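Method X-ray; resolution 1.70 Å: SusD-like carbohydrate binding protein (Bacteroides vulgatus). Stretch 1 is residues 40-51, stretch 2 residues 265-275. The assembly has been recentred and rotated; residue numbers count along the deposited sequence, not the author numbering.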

# COMPACT_ATOMS: atom_id res chain seq x y z
N TYR A 40 -12.72 7.79 -12.85
CA TYR A 40 -13.10 7.61 -11.47
C TYR A 40 -12.69 6.28 -10.83
O TYR A 40 -12.62 6.20 -9.61
N ALA A 41 -12.39 5.26 -11.65
CA ALA A 41 -11.93 3.96 -11.14
C ALA A 41 -10.55 4.03 -10.48
O ALA A 41 -10.19 3.14 -9.75
N ASN A 42 -9.77 5.07 -10.80
CA ASN A 42 -8.39 5.19 -10.32
C ASN A 42 -8.06 6.54 -9.70
O ASN A 42 -7.50 7.43 -10.37
N PRO A 43 -8.36 6.70 -8.42
CA PRO A 43 -8.14 8.04 -7.79
C PRO A 43 -6.75 8.21 -7.24
O PRO A 43 -6.49 7.96 -6.08
N GLY A 44 -5.79 8.58 -8.10
CA GLY A 44 -4.41 8.75 -7.65
C GLY A 44 -3.68 7.51 -7.19
O GLY A 44 -4.10 6.37 -7.50
N TYR A 45 -2.57 7.71 -6.47
CA TYR A 45 -1.74 6.60 -6.01
C TYR A 45 -2.48 5.54 -5.19
O TYR A 45 -2.13 4.33 -5.21
N GLY A 46 -3.47 5.98 -4.41
CA GLY A 46 -4.31 5.03 -3.70
C GLY A 46 -4.99 3.97 -4.54
O GLY A 46 -5.30 2.89 -4.03
N ALA A 47 -5.28 4.26 -5.81
CA ALA A 47 -5.73 3.23 -6.72
C ALA A 47 -4.83 2.00 -6.76
O ALA A 47 -5.33 0.86 -6.86
N MSE A 48 -3.51 2.19 -6.76
CA MSE A 48 -2.63 1.03 -6.71
C MSE A 48 -2.72 0.28 -5.37
O MSE A 48 -2.74 -0.95 -5.35
N LEU A 49 -2.88 1.01 -4.26
CA LEU A 49 -3.06 0.36 -2.94
C LEU A 49 -4.33 -0.49 -2.96
O LEU A 49 -4.37 -1.62 -2.45
N ARG A 50 -5.39 0.05 -3.59
CA ARG A 50 -6.63 -0.70 -3.67
C ARG A 50 -6.49 -1.94 -4.56
O ARG A 50 -6.93 -3.04 -4.18
N ALA A 51 -5.86 -1.79 -5.72
CA ALA A 51 -5.55 -2.92 -6.58
C ALA A 51 -4.81 -4.00 -5.82
O ALA A 51 -5.15 -5.19 -5.93
N SER A 265 -9.92 17.16 -2.86
CA SER A 265 -10.86 16.08 -2.53
C SER A 265 -10.90 14.91 -3.51
O SER A 265 -11.74 14.01 -3.34
N ASN A 266 -9.99 14.86 -4.47
CA ASN A 266 -10.05 13.74 -5.43
C ASN A 266 -9.72 12.41 -4.80
O ASN A 266 -10.41 11.40 -5.09
N ALA A 267 -8.71 12.34 -3.93
CA ALA A 267 -8.31 11.07 -3.38
C ALA A 267 -9.44 10.41 -2.57
O ALA A 267 -9.53 9.18 -2.54
N SER A 268 -10.27 11.26 -1.96
CA SER A 268 -11.39 10.78 -1.13
C SER A 268 -12.33 9.83 -1.90
O SER A 268 -13.04 9.03 -1.28
N TYR A 269 -12.38 9.96 -3.21
CA TYR A 269 -13.28 9.16 -4.02
C TYR A 269 -13.05 7.67 -3.80
O TYR A 269 -14.00 6.85 -3.91
N GLN A 270 -11.84 7.28 -3.42
CA GLN A 270 -11.58 5.87 -3.15
C GLN A 270 -12.29 5.29 -1.93
O GLN A 270 -12.43 4.07 -1.83
N PHE A 271 -12.78 6.14 -1.04
CA PHE A 271 -13.71 5.69 0.01
C PHE A 271 -15.04 5.17 -0.55
O PHE A 271 -15.74 4.40 0.13
N HIS A 272 -15.41 5.52 -1.78
CA HIS A 272 -16.55 4.87 -2.39
C HIS A 272 -16.38 3.36 -2.62
O HIS A 272 -17.37 2.63 -2.74
N TYR A 273 -15.13 2.91 -2.66
CA TYR A 273 -14.74 1.49 -2.76
C TYR A 273 -14.55 0.88 -1.37
O TYR A 273 -15.05 -0.24 -1.07
N LEU A 274 -13.82 1.59 -0.52
CA LEU A 274 -13.41 1.07 0.80
C LEU A 274 -14.49 1.11 1.88
O LEU A 274 -14.46 0.30 2.80
N ASP A 275 -15.41 2.06 1.78
CA ASP A 275 -16.47 2.21 2.78
C ASP A 275 -17.63 1.35 2.32
O ASP A 275 -18.28 1.64 1.31

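The contact is built from two bumps, P43 and Q270, each received by the opposing stretch. P43 points toward stretch 2 with its ring in the C-gamma exo pucker; CG lies 4.3 Å from Y269 CB and 4.2 Å from Y273 CE2, so the proline ring rests against a notch formed by Y269 CB and the Y273 ring edge. Y269 (chi1 t) swings its ring out to Y40 (chi1 m), forming an offset stack with centroids 4.6 Å apart and planes at 27°. Y273 (m) reaches along the proline instead, and its hydroxyl donates to the backbone, OH to Y40 O at 2.8 Å.

Q270, with chi1 p and chi2 t, runs in toward G46. The hollow there is made by G46: its CA is 3.1 Å from Q270 OE1, and a CB at that position would fall 1.9 Å from the same oxygen, a clash. R50 (chi1 -94°, between wells; chi2 p, chi3 m) donates from NH1 to Q270 OE1 at 2.7 Å, near the guanidinium plane, while L274 (m, t) covers one face, its CD1 3.9 Å from R50 NE. Q270 NE2 turns back to A267 O at 2.8 Å, fixing the amide. A water bridges the two stretches, accepting from Q270 NE2 (3.0 Å) and G46 N (2.9 Å) and donating to P43 O (2.8 Å).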

# COMPACT_ATOMS: atom_id res chain seq x y z
CB TYR A 40 -14.60 7.79 -11.30
CG TYR A 40 -15.07 9.24 -11.34
CD1 TYR A 40 -14.74 10.11 -10.33
CD2 TYR A 40 -15.86 9.72 -12.39
CE1 TYR A 40 -15.14 11.43 -10.35
CE2 TYR A 40 -16.29 11.06 -12.40
CZ TYR A 40 -15.92 11.90 -11.37
OH TYR A 40 -16.31 13.22 -11.31
CB ALA A 41 -11.91 2.88 -12.30
CB ASN A 42 -7.43 4.94 -11.49
CG ASN A 42 -7.57 3.51 -12.02
OD1 ASN A 42 -7.20 2.57 -11.33
ND2 ASN A 42 -8.12 3.35 -13.24
CB PRO A 43 -9.25 8.09 -6.69
CG PRO A 43 -10.16 6.91 -7.00
CD PRO A 43 -9.30 5.88 -7.64
CB TYR A 45 -0.55 7.11 -5.21
CG TYR A 45 0.35 6.03 -4.65
CD1 TYR A 45 1.30 5.44 -5.46
CD2 TYR A 45 0.30 5.66 -3.32
CE1 TYR A 45 2.15 4.47 -4.95
CE2 TYR A 45 1.12 4.71 -2.83
CZ TYR A 45 2.04 4.11 -3.63
OH TYR A 45 2.92 3.16 -3.17
CB ALA A 47 -6.00 3.79 -8.16
CB MSE A 48 -1.19 1.44 -7.02
CG MSE A 48 -0.98 1.73 -8.54
SE MSE A 48 -1.22 3.59 -8.94
CE MSE A 48 0.26 4.23 -8.29
CB LEU A 49 -3.14 1.41 -1.85
CG LEU A 49 -1.89 2.30 -1.73
CD1 LEU A 49 -2.10 3.24 -0.54
CD2 LEU A 49 -0.60 1.50 -1.52
CB ARG A 50 -7.81 0.21 -4.15
CG ARG A 50 -8.65 0.87 -3.05
CD ARG A 50 -7.94 1.96 -2.24
NE ARG A 50 -7.11 1.39 -1.16
CZ ARG A 50 -6.33 2.10 -0.36
NH1 ARG A 50 -6.17 3.42 -0.52
NH2 ARG A 50 -5.68 1.48 0.63
CB ALA A 51 -4.72 -2.48 -7.84
CB SER A 265 -12.27 16.63 -2.39
OG SER A 265 -12.72 17.17 -3.62
CB ASN A 266 -9.10 13.96 -6.61
CG ASN A 266 -9.45 15.14 -7.50
OD1 ASN A 266 -10.48 15.80 -7.35
ND2 ASN A 266 -8.56 15.40 -8.48
CB ALA A 267 -7.03 11.20 -2.49
CB SER A 268 -12.20 11.95 -0.59
OG SER A 268 -11.44 12.75 0.28
CB TYR A 269 -13.17 9.55 -5.51
CG TYR A 269 -14.33 9.09 -6.36
CD1 TYR A 269 -14.34 7.80 -6.92
CD2 TYR A 269 -15.39 9.93 -6.63
CE1 TYR A 269 -15.41 7.38 -7.74
CE2 TYR A 269 -16.46 9.53 -7.42
CZ TYR A 269 -16.44 8.24 -7.98
OH TYR A 269 -17.47 7.81 -8.77
CB GLN A 270 -10.12 5.56 -3.13
CG GLN A 270 -9.33 6.08 -1.95
CD GLN A 270 -7.79 6.23 -2.35
OE1 GLN A 270 -7.04 5.27 -2.21
NE2 GLN A 270 -7.33 7.45 -2.74
CB PHE A 271 -13.92 6.80 1.07
CG PHE A 271 -12.83 6.83 2.15
CD1 PHE A 271 -11.62 7.47 1.92
CD2 PHE A 271 -13.00 6.19 3.35
CE1 PHE A 271 -10.62 7.48 2.88
CE2 PHE A 271 -12.01 6.21 4.33
CZ PHE A 271 -10.81 6.86 4.09
CB HIS A 272 -16.98 5.57 -3.67
CG HIS A 272 -17.58 6.91 -3.47
ND1 HIS A 272 -18.75 7.11 -2.74
CD2 HIS A 272 -17.21 8.13 -3.93
CE1 HIS A 272 -19.06 8.40 -2.79
NE2 HIS A 272 -18.13 9.04 -3.48
CB TYR A 273 -13.46 1.34 -3.64
CG TYR A 273 -13.59 2.08 -4.96
CD1 TYR A 273 -14.54 1.69 -5.89
CD2 TYR A 273 -12.76 3.17 -5.29
CE1 TYR A 273 -14.72 2.36 -7.08
CE2 TYR A 273 -12.92 3.85 -6.48
CZ TYR A 273 -13.91 3.47 -7.37
OH TYR A 273 -14.11 4.13 -8.56
CB LEU A 274 -12.20 1.82 1.34
CG LEU A 274 -10.91 1.77 0.56
CD1 LEU A 274 -9.89 2.65 1.21
CD2 LEU A 274 -10.44 0.30 0.49
CB ASP A 275 -16.87 3.69 2.91
CG ASP A 275 -17.90 3.93 3.97
OD1 ASP A 275 -18.68 3.01 4.30
OD2 ASP A 275 -17.99 5.09 4.45
O HOH W 1 -4.83 8.55 -3.96